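Local coordinates for haloacid dehalogenase domain protein hydrolase (Planctomyces limnophilus, PDB 4OVY), which is probably a hydrolase of the haloacid dehalogenase superfamily, thought to be a phosphatase, and binds a calcium ion, at residues 3-17 against 139-151. Residues are numbered along the deposited sequence; the frame is centred on the assembly and turned at random. Where two conformers were deposited one is given.
Sequences PLPSWNDSAARRAIL and VYQPMLELLAFLR. With EDO (1,2-ethanediol), chain G; EDO (1,2-ethanediol), chain F.
Glu145 reaches out from helix 141-151 and grips Ser6 with both carboxylate oxygens. Its OE1 accepts from the backbone N of Ser6 (2.8 Å) on the syn lone pair. Its OE2 takes the hydroxyl OG of Ser6 at 2.6 Å, also on the syn side but tilted from the carboxylate plane. The chain is extended beyond CG (chi2 169°), which carries the carboxylate out to the turn Leu4 to Trp7. With an alanine here in place of Glu145, Ser6 N and OG would probably lose these acceptors, and the turn would be less firmly tied to the helix.

One helical turn back, Trp7 NE1 donates to Pro142 O at 2.8 Å. The oxygen lies in the indole plane, but the donor stands above the carbonyl plane. Leu146 N reaches the same oxygen from the opposite face. Selenomethionine Met143 sets its SE at the indole edge, 4.0 Å from Trp7 CZ2, a Met-aromatic contact.

Further along, Phe149 is met by apolar groups. Pro3 CB meets Phe149 CE1 at 3.8 Å, Leu4 CD2 lies by Phe149 CB, and Leu17 CD2 touches Phe149 CZ at 3.7 Å. Ile16 CG2 packs on Leu146 CD1.

In the second shell, Gln141 NE2 donates to Glu145 OE2 on the anti side, which is likely to limit the carboxylate's rotation. A water links Leu4 N to Glu145 O. Arg13 NH1 holds Trp7 O.

The N-terminal arm lies between helices 11-24 and 141-152; the axes of segments 11-17 and 141-151 run nearly parallel, 14° apart. Trp298 packs edge-to-face with Trp7, which also touches Ile292 of strand 290-293, while Met143 and Leu146 rest on Phe41 of strand 38-41, in the central sheet of the HAD fold.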
loop_
_atom_site.group_PDB
_atom_site.type_symbol
_atom_site.label_atom_id
_atom_site.label_comp_id
_atom_site.label_asym_id
_atom_site.label_seq_id
_atom_site.Cartn_x
_atom_site.Cartn_y
_atom_site.Cartn_z
ATOM N N PRO A 3 26.429 -15.898 5.693
ATOM C CA PRO A 3 25.558 -14.735 5.629
ATOM C C PRO A 3 26.364 -13.438 5.595
ATOM O O PRO A 3 27.411 -13.329 6.256
ATOM C CB PRO A 3 24.762 -14.840 6.926
ATOM C CG PRO A 3 25.730 -15.434 7.889
ATOM C CD PRO A 3 26.658 -16.316 7.091
ATOM N N LEU A 4 25.885 -12.472 4.818
ATOM C CA LEU A 4 26.487 -11.146 4.777
ATOM C C LEU A 4 27.990 -11.180 4.455
ATOM O O LEU A 4 28.792 -10.585 5.171
ATOM C CB LEU A 4 26.244 -10.442 6.120
ATOM C CG LEU A 4 24.790 -10.389 6.589
ATOM C CD1 LEU A 4 24.693 -9.568 7.863
ATOM C CD2 LEU A 4 23.885 -9.821 5.503
ATOM N N PRO A 5 28.371 -11.870 3.368
ATOM C CA PRO A 5 29.802 -12.059 3.073
ATOM C C PRO A 5 30.598 -10.778 2.808
ATOM O O PRO A 5 31.810 -10.766 3.016
ATOM C CB PRO A 5 29.797 -12.954 1.826
ATOM C CG PRO A 5 28.445 -12.801 1.235
ATOM C CD PRO A 5 27.512 -12.537 2.374
ATOM N N SER A 6 29.932 -9.721 2.351
ATOM C CA SER A 6 30.601 -8.439 2.096
ATOM C C SER A 6 30.672 -7.539 3.334
ATOM O O SER A 6 31.157 -6.412 3.243
ATOM C CB SER A 6 29.904 -7.684 0.952
ATOM O OG SER A 6 30.055 -8.386 -0.264
ATOM N N TRP A 7 30.195 -8.034 4.480
ATOM C CA TRP A 7 30.238 -7.286 5.730
ATOM C C TRP A 7 31.362 -7.794 6.622
ATOM O O TRP A 7 31.387 -8.974 6.968
ATOM C CB TRP A 7 28.918 -7.427 6.493
ATOM C CG TRP A 7 27.704 -6.857 5.798
ATOM C CD1 TRP A 7 27.137 -7.295 4.633
ATOM C CD2 TRP A 7 26.898 -5.764 6.247
ATOM N NE1 TRP A 7 26.030 -6.540 4.330
ATOM C CE2 TRP A 7 25.858 -5.593 5.303
ATOM C CE3 TRP A 7 26.947 -4.912 7.356
ATOM C CZ2 TRP A 7 24.883 -4.600 5.431
ATOM C CZ3 TRP A 7 25.970 -3.928 7.487
ATOM C CH2 TRP A 7 24.954 -3.781 6.529
ATOM N N ASN A 8 32.276 -6.896 6.995
ATOM C CA ASN A 8 33.311 -7.174 7.997
ATOM C C ASN A 8 32.678 -7.326 9.374
ATOM O O ASN A 8 31.521 -6.956 9.572
ATOM C CB ASN A 8 34.308 -6.007 8.094
ATOM C CG ASN A 8 35.169 -5.859 6.865
ATOM O OD1 ASN A 8 35.594 -6.845 6.258
ATOM N ND2 ASN A 8 35.453 -4.618 6.501
ATOM N N ASP A 9 33.449 -7.827 10.338
ATOM C CA ASP A 9 32.996 -7.804 11.714
ATOM C C ASP A 9 32.886 -6.333 12.116
ATOM O O ASP A 9 33.806 -5.560 11.891
ATOM C CB ASP A 9 33.957 -8.551 12.639
ATOM C CG ASP A 9 33.412 -8.694 14.060
ATOM O OD1 ASP A 9 32.181 -8.574 14.283
ATOM O OD2 ASP A 9 34.226 -8.924 14.966
ATOM N N SER A 10 31.741 -5.960 12.672
ATOM C CA SER A 10 31.459 -4.586 13.039
ATOM C C SER A 10 30.270 -4.557 13.984
ATOM O O SER A 10 29.560 -5.546 14.110
ATOM C CB SER A 10 31.127 -3.762 11.789
ATOM O OG SER A 10 29.859 -4.116 11.249
ATOM N N ALA A 11 30.031 -3.418 14.629
ATOM C CA ALA A 11 28.827 -3.274 15.443
ATOM C C ALA A 11 27.578 -3.597 14.629
ATOM O O ALA A 11 26.672 -4.271 15.123
ATOM C CB ALA A 11 28.728 -1.874 16.034
ATOM N N ALA A 12 27.536 -3.121 13.384
ATOM C CA ALA A 12 26.358 -3.308 12.540
ATOM C C ALA A 12 26.116 -4.777 12.166
ATOM O O ALA A 12 24.989 -5.258 12.252
ATOM C CB ALA A 12 26.444 -2.441 11.290
ATOM N N ARG A 13 27.163 -5.489 11.761
ATOM C CA ARG A 13 27.005 -6.897 11.398
ATOM C C ARG A 13 26.600 -7.722 12.613
ATOM O O ARG A 13 25.748 -8.604 12.507
ATOM C CB ARG A 13 28.275 -7.471 10.766
ATOM C CG ARG A 13 28.003 -8.751 9.978
ATOM C CD ARG A 13 29.277 -9.409 9.476
ATOM N NE ARG A 13 30.087 -9.981 10.559
ATOM C CZ ARG A 13 31.258 -10.582 10.371
ATOM N NH1 ARG A 13 31.759 -10.679 9.147
ATOM N NH2 ARG A 13 31.932 -11.082 11.399
ATOM N N ARG A 14 27.198 -7.430 13.767
ATOM C CA ARG A 14 26.847 -8.130 15.007
ATOM C C ARG A 14 25.389 -7.900 15.380
ATOM O O ARG A 14 24.671 -8.844 15.711
ATOM C CB ARG A 14 27.762 -7.715 16.160
ATOM C CG ARG A 14 29.189 -8.216 16.004
ATOM C CD ARG A 14 30.011 -8.036 17.267
ATOM N NE ARG A 14 30.309 -6.638 17.562
ATOM C CZ ARG A 14 31.301 -5.927 17.025
ATOM N NH1 ARG A 14 32.129 -6.459 16.128
ATOM N NH2 ARG A 14 31.466 -4.661 17.394
ATOM N N ALA A 15 24.953 -6.646 15.308
ATOM C CA ALA A 15 23.576 -6.282 15.638
ATOM C C ALA A 15 22.563 -6.934 14.703
ATOM O O ALA A 15 21.529 -7.419 15.155
ATOM C CB ALA A 15 23.407 -4.771 15.605
ATOM N N ILE A 16 22.854 -6.938 13.403
ATOM C CA ILE A 16 21.942 -7.506 12.422
ATOM C C ILE A 16 21.782 -9.006 12.646
ATOM O O ILE A 16 20.660 -9.498 12.751
ATOM C CB ILE A 16 22.396 -7.226 10.976
ATOM C CG1 ILE A 16 22.233 -5.738 10.663
ATOM C CG2 ILE A 16 21.587 -8.061 9.988
ATOM C CD1 ILE A 16 22.965 -5.292 9.419
ATOM N N LEU A 17 22.903 -9.719 12.743
ATOM C CA LEU A 17 22.859 -11.175 12.903
ATOM C C LEU A 17 22.165 -11.572 14.206
ATOM O O LEU A 17 21.329 -12.471 14.209
ATOM C CB LEU A 17 24.267 -11.776 12.832
ATOM C CG LEU A 17 24.988 -11.643 11.484
ATOM C CD1 LEU A 17 26.443 -12.061 11.630
ATOM C CD2 LEU A 17 24.304 -12.447 10.385
ATOM N N VAL A 139 24.219 0.414 -6.924
ATOM C CA VAL A 139 23.551 -0.069 -5.726
ATOM C C VAL A 139 24.612 -0.706 -4.837
ATOM O O VAL A 139 25.691 -1.080 -5.315
ATOM C CB VAL A 139 22.426 -1.077 -6.051
ATOM C CG1 VAL A 139 21.331 -0.407 -6.879
ATOM C CG2 VAL A 139 22.960 -2.306 -6.779
ATOM N N TYR A 140 24.315 -0.810 -3.546
ATOM C CA TYR A 140 25.280 -1.314 -2.576
ATOM C C TYR A 140 25.172 -2.823 -2.414
ATOM O O TYR A 140 24.162 -3.339 -1.938
ATOM C CB TYR A 140 25.104 -0.618 -1.229
ATOM C CG TYR A 140 25.169 0.893 -1.307
ATOM C CD1 TYR A 140 26.087 1.538 -2.135
ATOM C CD2 TYR A 140 24.313 1.677 -0.547
ATOM C CE1 TYR A 140 26.148 2.916 -2.199
ATOM C CE2 TYR A 140 24.369 3.059 -0.602
ATOM C CZ TYR A 140 25.278 3.674 -1.430
ATOM O OH TYR A 140 25.328 5.048 -1.493
ATOM N N GLN A 141 26.229 -3.520 -2.820
ATOM C CA GLN A 141 26.280 -4.969 -2.760
ATOM C C GLN A 141 26.021 -5.500 -1.342
ATOM O O GLN A 141 25.288 -6.480 -1.181
ATOM C CB GLN A 141 27.627 -5.468 -3.306
ATOM C CG GLN A 141 27.888 -6.955 -3.125
ATOM C CD GLN A 141 26.923 -7.838 -3.901
ATOM O OE1 GLN A 141 26.457 -7.483 -4.987
ATOM N NE2 GLN A 141 26.637 -9.009 -3.355
ATOM N N PRO A 142 26.598 -4.854 -0.307
ATOM C CA PRO A 142 26.281 -5.314 1.045
ATOM C C PRO A 142 24.795 -5.197 1.402
ATOM O O PRO A 142 24.277 -6.018 2.160
ATOM C CB PRO A 142 27.141 -4.408 1.937
ATOM C CG PRO A 142 28.267 -3.989 1.061
ATOM C CD PRO A 142 27.649 -3.828 -0.295
HETATM N N MSE A 143 24.103 -4.209 0.846
HETATM C CA MSE A 143 22.674 -4.059 1.112
HETATM C C MSE A 143 21.882 -5.074 0.326
HETATM O O MSE A 143 20.857 -5.548 0.795
HETATM C CB MSE A 143 22.194 -2.631 0.828
HETATM C CG MSE A 143 22.914 -1.610 1.709
HETATM SE SE MSE A 143 22.519 -1.865 3.632
HETATM C CE MSE A 143 20.669 -1.198 3.578
ATOM N N LEU A 144 22.336 -5.432 -0.871
ATOM C CA LEU A 144 21.698 -6.528 -1.610
ATOM C C LEU A 144 21.772 -7.833 -0.808
ATOM O O LEU A 144 20.810 -8.602 -0.750
ATOM C CB LEU A 144 22.351 -6.731 -2.969
ATOM C CG LEU A 144 22.317 -5.575 -3.970
ATOM C CD1 LEU A 144 22.926 -6.047 -5.285
ATOM C CD2 LEU A 144 20.903 -5.054 -4.168
ATOM N N GLU A 145 22.923 -8.075 -0.196
ATOM C CA GLU A 145 23.096 -9.229 0.686
ATOM C C GLU A 145 22.156 -9.167 1.889
ATOM O O GLU A 145 21.547 -10.170 2.256
ATOM C CB GLU A 145 24.547 -9.336 1.151
ATOM C CG GLU A 145 25.497 -9.704 0.027
ATOM C CD GLU A 145 26.956 -9.551 0.396
ATOM O OE1 GLU A 145 27.264 -9.370 1.601
ATOM O OE2 GLU A 145 27.796 -9.622 -0.530
ATOM N N LEU A 146 22.033 -7.986 2.487
ATOM C CA LEU A 146 21.153 -7.804 3.639
ATOM C C LEU A 146 19.698 -8.065 3.270
ATOM O O LEU A 146 18.995 -8.766 3.989
ATOM C CB LEU A 146 21.322 -6.402 4.235
ATOM C CG LEU A 146 20.405 -6.052 5.409
ATOM C CD1 LEU A 146 20.548 -7.053 6.555
ATOM C CD2 LEU A 146 20.729 -4.650 5.884
ATOM N N LEU A 147 19.253 -7.514 2.143
ATOM C CA LEU A 147 17.893 -7.773 1.652
ATOM C C LEU A 147 17.609 -9.277 1.480
ATOM O O LEU A 147 16.579 -9.772 1.937
ATOM C CB LEU A 147 17.655 -7.047 0.328
ATOM C CG LEU A 147 17.509 -5.526 0.413
ATOM C CD1 LEU A 147 17.638 -4.929 -0.978
ATOM C CD2 LEU A 147 16.188 -5.128 1.057
ATOM N N ALA A 148 18.529 -9.993 0.836
ATOM C CA ALA A 148 18.379 -11.438 0.626
ATOM C C ALA A 148 18.343 -12.204 1.950
ATOM O O ALA A 148 17.528 -13.110 2.132
ATOM C CB ALA A 148 19.510 -11.971 -0.253
ATOM N N PHE A 149 19.235 -11.831 2.862
ATOM C CA PHE A 149 19.341 -12.458 4.175
ATOM C C PHE A 149 18.025 -12.322 4.944
ATOM O O PHE A 149 17.521 -13.281 5.519
ATOM C CB PHE A 149 20.488 -11.810 4.957
ATOM C CG PHE A 149 20.629 -12.302 6.372
ATOM C CD1 PHE A 149 21.056 -13.600 6.633
ATOM C CD2 PHE A 149 20.375 -11.459 7.443
ATOM C CE1 PHE A 149 21.206 -14.052 7.939
ATOM C CE2 PHE A 149 20.516 -11.909 8.754
ATOM C CZ PHE A 149 20.932 -13.208 9.001
ATOM N N LEU A 150 17.473 -11.118 4.944
ATOM C CA LEU A 150 16.203 -10.864 5.622
ATOM C C LEU A 150 15.055 -11.650 4.986
ATOM O O LEU A 150 14.239 -12.250 5.687
ATOM C CB LEU A 150 15.902 -9.365 5.633
ATOM C CG LEU A 150 16.877 -8.542 6.485
ATOM C CD1 LEU A 150 16.752 -7.057 6.186
ATOM C CD2 LEU A 150 16.676 -8.812 7.971
ATOM N N ARG A 151 14.996 -11.667 3.661
ATOM C CA ARG A 151 13.947 -12.427 2.973
ATOM C C ARG A 151 14.085 -13.936 3.217
ATOM O O ARG A 151 13.087 -14.632 3.361
ATOM C CB ARG A 151 13.897 -12.076 1.486
ATOM C CG ARG A 151 13.356 -10.667 1.245
ATOM C CD ARG A 151 13.017 -10.420 -0.218
ATOM N NE ARG A 151 14.206 -10.419 -1.066
ATOM C CZ ARG A 151 14.803 -9.338 -1.585
ATOM N NH1 ARG A 151 15.879 -9.500 -2.333
ATOM N NH2 ARG A 151 14.352 -8.101 -1.369
HETATM C C1 EDO G . 37.583 -1.888 3.882
HETATM O O1 EDO G . 37.253 -2.086 5.259
HETATM C C2 EDO G . 37.651 -3.228 3.155
HETATM O O2 EDO G . 37.251 -4.293 4.025
HETATM C C1 EDO F . 22.138 -11.228 -3.547
HETATM O O1 EDO F . 22.592 -12.066 -2.482
HETATM C C2 EDO F . 23.257 -10.279 -3.942
HETATM O O2 EDO F . 24.417 -11.036 -4.311
HETATM O O HOH W 1 23.355 -12.823 2.774
#